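PDB 2EL7: tryptophanyl-tRNA synthetase from Thermus thermophilus, which probably catalyses the ATP-dependent attachment of tryptophan to its cognate tRNA, as a homodimeric class I aminoacyl-tRNA synthetase. Local coordinates for residues V145-D150 with A178-E183. Residues are numbered along the deposited sequence; the frame is centred on the assembly and turned at random.
Sequences VPVGED and ALLNPE
P146 sits between two backbone bonds to L179, the alternating pattern that defines a parallel bridge. L179 N donates to V145 O at 2.9 Å, from 47° above the carbonyl plane, and V147 N donates to L179 O at 3.1 Å. Between these bonded neighbours, P146 CA makes a C-H...O contact to L179 O at 3.2 Å. This ladder is the tight part; P146 and L179 lie side by side on the face covered by helix 16-33, with P146 on W26 and L179 on I29. Just past the strand end, V147 CG2 rests 3.9 Å from A178 CB, while H154 and I155 of helix 153-169 touch V147. Beyond the bridges the chains diverge and the contact becomes looser and more exposed. There L180 alone spans the gap: CD2 lies 3.3 Å from V147 O and 3.8 Å from E149 CA. The pair joins the C-terminal ends of strands 144-146 and 177-179, the parallel strands of a beta-alpha-beta unit in the Rossmann-type catalytic domain. G148 and E149, which with D150 are predicted to bind ATP, meet 178-183 through van der Waals contacts of L180 CD2, with no hydrogen bond across, consistent with a loop that 178-183 holds less firmly than it holds the strand.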
ATOM      1  N   VAL A 145      11.688 -17.779   6.758  1.00 25.46           N
ATOM      2  CA  VAL A 145      11.930 -17.171   5.481  1.00 23.88           C
ATOM      3  C   VAL A 145      13.364 -17.386   5.061  1.00 24.05           C
ATOM      4  O   VAL A 145      14.271 -16.902   5.716  1.00 40.75           O
ATOM      5  CB  VAL A 145      11.656 -15.663   5.535  1.00 20.77           C
ATOM      6  CG1 VAL A 145      11.818 -15.054   4.129  1.00 27.98           C
ATOM      7  CG2 VAL A 145      10.247 -15.394   6.064  1.00 19.52           C
ATOM      8  N   PRO A 146      13.595 -18.129   3.970  1.00 28.15           N
ATOM      9  CA  PRO A 146      14.975 -18.347   3.528  1.00 32.46           C
ATOM     10  C   PRO A 146      15.509 -17.091   2.873  1.00 32.91           C
ATOM     11  O   PRO A 146      14.847 -16.508   2.024  1.00 35.60           O
ATOM     12  CB  PRO A 146      14.850 -19.505   2.550  1.00 35.08           C
ATOM     13  CG  PRO A 146      13.493 -19.314   1.978  1.00 39.48           C
ATOM     14  CD  PRO A 146      12.654 -18.946   3.185  1.00 30.74           C
ATOM     15  N   VAL A 147      16.700 -16.668   3.290  1.00 36.00           N
ATOM     16  CA  VAL A 147      17.332 -15.459   2.757  1.00 35.10           C
ATOM     17  C   VAL A 147      18.870 -15.542   2.784  1.00 39.13           C
ATOM     18  O   VAL A 147      19.448 -16.323   3.553  1.00 35.37           O
ATOM     19  CB  VAL A 147      16.938 -14.220   3.589  1.00 32.73           C
ATOM     20  CG1 VAL A 147      15.437 -13.961   3.499  1.00 25.65           C
ATOM     21  CG2 VAL A 147      17.364 -14.439   5.036  1.00 30.51           C
ATOM     22  N   GLY A 148      19.517 -14.723   1.949  1.00 38.48           N
ATOM     23  CA  GLY A 148      20.969 -14.669   1.911  1.00 35.33           C
ATOM     24  C   GLY A 148      21.426 -13.957   3.167  1.00 37.18           C
ATOM     25  O   GLY A 148      20.631 -13.285   3.812  1.00 45.92           O
ATOM     26  N   GLU A 149      22.693 -14.079   3.531  1.00 46.27           N
ATOM     27  CA  GLU A 149      23.160 -13.430   4.753  1.00 50.84           C
ATOM     28  C   GLU A 149      23.024 -11.905   4.768  1.00 51.00           C
ATOM     29  O   GLU A 149      22.890 -11.297   5.824  1.00 54.12           O
ATOM     30  CB  GLU A 149      24.609 -13.839   5.057  1.00 59.76           C
ATOM     31  CG  GLU A 149      25.483 -14.073   3.828  1.00 75.46           C
ATOM     32  CD  GLU A 149      26.934 -14.389   4.193  1.00 83.92           C
ATOM     33  OE1 GLU A 149      27.724 -14.739   3.282  1.00 87.70           O
ATOM     34  OE2 GLU A 149      27.284 -14.281   5.393  1.00 86.12           O
ATOM     35  N   ASP A 150      23.037 -11.280   3.603  1.00 49.62           N
ATOM     36  CA  ASP A 150      22.914  -9.833   3.559  1.00 53.44           C
ATOM     37  C   ASP A 150      21.469  -9.392   3.373  1.00 54.32           C
ATOM     38  O   ASP A 150      21.216  -8.328   2.812  1.00 63.45           O
ATOM     39  CB  ASP A 150      23.778  -9.263   2.426  1.00 55.64           C
ATOM     40  CG  ASP A 150      23.493  -9.927   1.082  1.00 62.25           C
ATOM     41  OD1 ASP A 150      24.053  -9.465   0.059  1.00 68.58           O
ATOM     42  OD2 ASP A 150      22.712 -10.910   1.049  1.00 60.14           O
ATOM     43  N   ALA A 178      14.735 -15.934  10.108  1.00 26.77           N
ATOM     44  CA  ALA A 178      15.492 -16.083   8.880  1.00 25.79           C
ATOM     45  C   ALA A 178      16.090 -17.486   8.823  1.00 35.55           C
ATOM     46  O   ALA A 178      16.505 -18.043   9.848  1.00 34.57           O
ATOM     47  CB  ALA A 178      16.600 -15.066   8.833  1.00 27.40           C
ATOM     48  N   LEU A 179      16.100 -18.072   7.630  1.00 35.58           N
ATOM     49  CA  LEU A 179      16.691 -19.390   7.444  1.00 33.02           C
ATOM     50  C   LEU A 179      17.848 -19.178   6.488  1.00 36.04           C
ATOM     51  O   LEU A 179      17.633 -18.897   5.302  1.00 34.01           O
ATOM     52  CB  LEU A 179      15.694 -20.374   6.820  1.00 34.06           C
ATOM     53  CG  LEU A 179      16.225 -21.764   6.416  1.00 36.20           C
ATOM     54  CD1 LEU A 179      16.738 -22.492   7.661  1.00 22.34           C
ATOM     55  CD2 LEU A 179      15.111 -22.584   5.747  1.00 24.41           C
ATOM     56  N   LEU A 180      19.067 -19.277   7.011  1.00 32.02           N
ATOM     57  CA  LEU A 180      20.256 -19.112   6.185  1.00 32.52           C
ATOM     58  C   LEU A 180      20.582 -20.439   5.521  1.00 30.68           C
ATOM     59  O   LEU A 180      19.962 -21.457   5.819  1.00 30.66           O
ATOM     60  CB  LEU A 180      21.426 -18.632   7.035  1.00 26.62           C
ATOM     61  CG  LEU A 180      21.189 -17.217   7.564  1.00 30.68           C
ATOM     62  CD1 LEU A 180      22.266 -16.808   8.545  1.00 25.98           C
ATOM     63  CD2 LEU A 180      21.164 -16.268   6.402  1.00 36.35           C
ATOM     64  N   ASN A 181      21.581 -20.423   4.650  1.00 37.74           N
ATOM     65  CA  ASN A 181      21.979 -21.602   3.884  1.00 35.37           C
ATOM     66  C   ASN A 181      23.515 -21.725   3.815  1.00 42.52           C
ATOM     67  O   ASN A 181      24.115 -21.708   2.721  1.00 40.35           O
ATOM     68  CB  ASN A 181      21.371 -21.445   2.483  1.00 33.63           C
ATOM     69  CG  ASN A 181      21.496 -22.685   1.637  1.00 32.22           C
ATOM     70  OD1 ASN A 181      21.516 -23.799   2.150  1.00 27.44           O
ATOM     71  ND2 ASN A 181      21.551 -22.493   0.320  1.00 33.60           N
ATOM     72  N   PRO A 182      24.168 -21.884   4.982  1.00 40.55           N
ATOM     73  CA  PRO A 182      25.626 -22.005   5.113  1.00 40.14           C
ATOM     74  C   PRO A 182      26.243 -23.186   4.361  1.00 47.19           C
ATOM     75  O   PRO A 182      27.355 -23.083   3.826  1.00 51.42           O
ATOM     76  CB  PRO A 182      25.820 -22.112   6.614  1.00 33.85           C
ATOM     77  CG  PRO A 182      24.632 -22.930   7.020  1.00 38.50           C
ATOM     78  CD  PRO A 182      23.508 -22.258   6.247  1.00 48.21           C
ATOM     79  N   GLU A 183      25.527 -24.305   4.318  1.00 48.50           N
ATOM     80  CA  GLU A 183      26.031 -25.477   3.622  1.00 57.70           C
ATOM     81  C   GLU A 183      26.098 -25.318   2.095  1.00 58.34           C
ATOM     82  O   GLU A 183      26.679 -26.156   1.414  1.00 57.19           O
ATOM     83  CB  GLU A 183      25.195 -26.707   3.983  1.00 62.89           C
ATOM     84  CG  GLU A 183      25.870 -27.599   5.021  1.00 80.36           C
ATOM     85  CD  GLU A 183      27.368 -27.797   4.736  1.00 90.37           C
ATOM     86  OE1 GLU A 183      28.145 -26.830   4.925  1.00 93.16           O
ATOM     87  OE2 GLU A 183      27.772 -28.912   4.315  1.00 86.55           O
TER